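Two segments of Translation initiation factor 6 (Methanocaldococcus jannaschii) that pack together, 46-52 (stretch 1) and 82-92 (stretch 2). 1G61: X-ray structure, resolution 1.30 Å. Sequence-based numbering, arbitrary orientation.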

# COMPACT_ATOMS: atom_id res chain seq x y z
N THR A 46 -13.26 5.83 -0.34
CA THR A 46 -12.68 5.63 -1.66
C THR A 46 -13.67 4.95 -2.61
O THR A 46 -14.66 4.39 -2.11
CB THR A 46 -11.44 4.70 -1.60
OG1 THR A 46 -11.85 3.55 -0.86
CG2 THR A 46 -10.28 5.39 -0.91
N LYS A 47 -13.39 4.95 -3.89
CA LYS A 47 -14.01 4.13 -4.90
C LYS A 47 -13.24 2.80 -4.97
O LYS A 47 -12.01 2.81 -5.10
CB LYS A 47 -14.05 4.83 -6.26
CG LYS A 47 -14.95 6.07 -6.27
CD LYS A 47 -16.43 5.69 -6.36
CE LYS A 47 -17.34 6.91 -6.46
NZ LYS A 47 -18.76 6.50 -6.70
N CYS A 48 -13.96 1.70 -4.87
CA CYS A 48 -13.34 0.39 -4.75
C CYS A 48 -13.52 -0.39 -6.04
O CYS A 48 -14.61 -0.43 -6.59
CB CYS A 48 -13.98 -0.39 -3.61
SG CYS A 48 -13.51 0.22 -1.98
N LEU A 49 -12.45 -1.00 -6.48
CA LEU A 49 -12.47 -1.92 -7.61
C LEU A 49 -12.04 -3.31 -7.16
O LEU A 49 -10.94 -3.43 -6.56
CB LEU A 49 -11.50 -1.47 -8.72
CG LEU A 49 -11.34 -2.47 -9.86
CD1 LEU A 49 -12.65 -2.65 -10.63
CD2 LEU A 49 -10.21 -2.04 -10.81
N GLN A 50 -12.85 -4.32 -7.45
CA GLN A 50 -12.42 -5.71 -7.24
C GLN A 50 -11.83 -6.21 -8.54
O GLN A 50 -12.47 -6.17 -9.59
CB GLN A 50 -13.62 -6.59 -6.85
CG GLN A 50 -14.11 -6.21 -5.44
CD GLN A 50 -15.23 -7.13 -4.98
OE1 GLN A 50 -14.95 -8.22 -4.40
NE2 GLN A 50 -16.46 -6.76 -5.22
N THR A 51 -10.58 -6.70 -8.50
CA THR A 51 -9.89 -7.16 -9.69
C THR A 51 -8.83 -8.17 -9.29
O THR A 51 -8.27 -8.13 -8.19
CB THR A 51 -9.28 -5.98 -10.47
OG1 THR A 51 -8.77 -6.46 -11.73
CG2 THR A 51 -8.11 -5.31 -9.76
N ASN A 52 -8.50 -9.09 -10.20
CA ASN A 52 -7.28 -9.85 -10.14
C ASN A 52 -6.12 -9.04 -10.72
O ASN A 52 -6.36 -8.11 -11.52
CB ASN A 52 -7.39 -11.13 -10.98
CG ASN A 52 -8.32 -12.20 -10.41
OD1 ASN A 52 -8.58 -12.25 -9.22
ND2 ASN A 52 -8.78 -13.05 -11.33
N ASP A 82 -7.64 -3.88 -19.01
CA ASP A 82 -8.85 -3.29 -19.52
C ASP A 82 -9.84 -2.94 -18.39
O ASP A 82 -10.43 -1.83 -18.38
CB ASP A 82 -9.56 -4.18 -20.53
CG ASP A 82 -8.84 -4.30 -21.85
OD1 ASP A 82 -9.28 -5.13 -22.68
OD2 ASP A 82 -7.85 -3.59 -22.11
N ARG A 83 -10.06 -3.85 -17.46
CA ARG A 83 -10.95 -3.69 -16.33
C ARG A 83 -10.50 -2.50 -15.48
O ARG A 83 -11.32 -1.66 -15.06
CB ARG A 83 -10.99 -4.95 -15.45
CG ARG A 83 -11.87 -4.80 -14.20
CD ARG A 83 -12.11 -6.14 -13.54
NE ARG A 83 -12.93 -5.98 -12.35
CZ ARG A 83 -14.25 -5.68 -12.32
NH1 ARG A 83 -14.96 -5.52 -13.43
NH2 ARG A 83 -14.84 -5.53 -11.12
N ILE A 84 -9.21 -2.45 -15.20
CA ILE A 84 -8.69 -1.34 -14.38
C ILE A 84 -8.82 -0.01 -15.10
O ILE A 84 -9.30 0.97 -14.50
CB ILE A 84 -7.22 -1.63 -14.01
CG1 ILE A 84 -7.11 -2.82 -13.07
CG2 ILE A 84 -6.55 -0.39 -13.41
CD1 ILE A 84 -5.71 -3.39 -12.92
N LYS A 85 -8.44 0.09 -16.35
CA LYS A 85 -8.55 1.37 -17.06
C LYS A 85 -10.01 1.76 -17.20
O LYS A 85 -10.31 2.97 -17.12
CB LYS A 85 -7.84 1.26 -18.44
CG LYS A 85 -6.32 1.11 -18.28
CD LYS A 85 -5.61 1.18 -19.62
CE LYS A 85 -4.11 1.31 -19.29
NZ LYS A 85 -3.34 1.50 -20.54
N ASN A 86 -10.92 0.81 -17.39
CA ASN A 86 -12.34 1.17 -17.50
C ASN A 86 -12.83 1.75 -16.18
O ASN A 86 -13.56 2.77 -16.18
CB ASN A 86 -13.16 -0.07 -17.92
CG ASN A 86 -14.64 0.27 -17.91
OD1 ASN A 86 -15.36 -0.11 -16.97
ND2 ASN A 86 -15.05 0.95 -18.94
N PHE A 87 -12.46 1.16 -15.06
CA PHE A 87 -12.83 1.69 -13.74
C PHE A 87 -12.30 3.09 -13.55
O PHE A 87 -12.99 4.00 -13.07
CB PHE A 87 -12.23 0.73 -12.69
CG PHE A 87 -12.15 1.31 -11.28
CD1 PHE A 87 -13.29 1.38 -10.48
CD2 PHE A 87 -10.99 1.81 -10.75
CE1 PHE A 87 -13.22 1.90 -9.19
CE2 PHE A 87 -10.88 2.34 -9.47
CZ PHE A 87 -12.02 2.40 -8.68
N LEU A 88 -11.04 3.33 -13.94
CA LEU A 88 -10.48 4.70 -13.81
C LEU A 88 -11.28 5.65 -14.69
O LEU A 88 -11.64 6.77 -14.24
CB LEU A 88 -9.00 4.68 -14.16
CG LEU A 88 -8.12 3.89 -13.19
CD1 LEU A 88 -6.67 3.84 -13.68
CD2 LEU A 88 -8.15 4.40 -11.75
N LYS A 89 -11.59 5.28 -15.92
CA LYS A 89 -12.31 6.18 -16.84
C LYS A 89 -13.67 6.50 -16.27
O LYS A 89 -14.16 7.64 -16.29
CB LYS A 89 -12.35 5.57 -18.25
CG LYS A 89 -13.04 6.46 -19.28
CD LYS A 89 -13.02 5.81 -20.66
CE LYS A 89 -13.15 6.85 -21.75
NZ LYS A 89 -14.55 7.15 -22.17
N GLU A 90 -14.39 5.48 -15.79
CA GLU A 90 -15.74 5.64 -15.22
C GLU A 90 -15.77 6.62 -14.06
O GLU A 90 -16.79 7.27 -13.80
CB GLU A 90 -16.33 4.29 -14.76
CG GLU A 90 -16.72 3.40 -15.95
CD GLU A 90 -18.09 3.80 -16.47
OE1 GLU A 90 -19.07 3.86 -15.68
OE2 GLU A 90 -18.23 4.08 -17.70
N ASN A 91 -14.65 6.73 -13.33
CA ASN A 91 -14.53 7.62 -12.21
C ASN A 91 -13.78 8.90 -12.53
O ASN A 91 -13.44 9.69 -11.63
CB ASN A 91 -13.85 6.84 -11.05
CG ASN A 91 -14.83 5.83 -10.47
OD1 ASN A 91 -15.78 6.23 -9.77
ND2 ASN A 91 -14.70 4.54 -10.74
N ASN A 92 -13.54 9.13 -13.82
CA ASN A 92 -12.79 10.33 -14.25
C ASN A 92 -11.43 10.47 -13.58
O ASN A 92 -11.01 11.60 -13.28
CB ASN A 92 -13.62 11.63 -14.07
CG ASN A 92 -13.07 12.71 -14.98
OD1 ASN A 92 -12.51 12.46 -16.05
ND2 ASN A 92 -13.19 13.93 -14.51

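A strand packed against a helix offers alternate side chains to its partner, and the helix answers with residues about one turn apart. The pair considered here, from translation initiation factor 6, illustrates the principle compactly: strand 47-50 runs nearly antiparallel to helix 82-90, at 162°, and Lys-47, Leu-49 and Thr-51 find their nearest CA atoms in Asn-91, Phe-87 and Arg-83.

Lys-47 opens the contact. Its CB points toward the helix, but the long chain then leads away, leaving the amine free of the interface while the aliphatic part is used: CD lies 3.5 Å from OD1 of Asn-91, and CB 4.0 Å from CZ of Phe-87. Asn-91, the first residue to leave helical geometry, is itself anchored by a hydrogen bond from its ND2 to the Phe-87 O (2.9 Å). The Lys-47 O meets the edge of the Phe-87 ring, 3.6 Å from CZ.

Cys-48 points away, as alternation requires, and Leu-49 returns to form the buried centre. Its CB sits over the face of the Phe-87 ring, 3.6 Å from the centroid and only 3° off the normal, a nearly ideal CH-pi contact. Its branches diverge beyond: CD2 packs 3.9 Å from Ile-84 CG1, while CD1 covers one face of the Arg-83 guanidinium, 3.7 Å from NH2. A branched apolar residue thus serves three neighbours.

Gln-50 contributes through its backbone. Its O accepts two hydrogen bonds from Arg-83, from NE at 2.8 Å and NH2 at 2.9 Å, which the extended arginine, t through chi3, is long enough to deliver.

Thr-51 closes the contact, turned toward the helix, with OG1 3.8 Å from Arg-83 CD. That hydroxyl donates to the Asn-52 O (2.9 Å), so its polarity is satisfied within its own stretch despite burial.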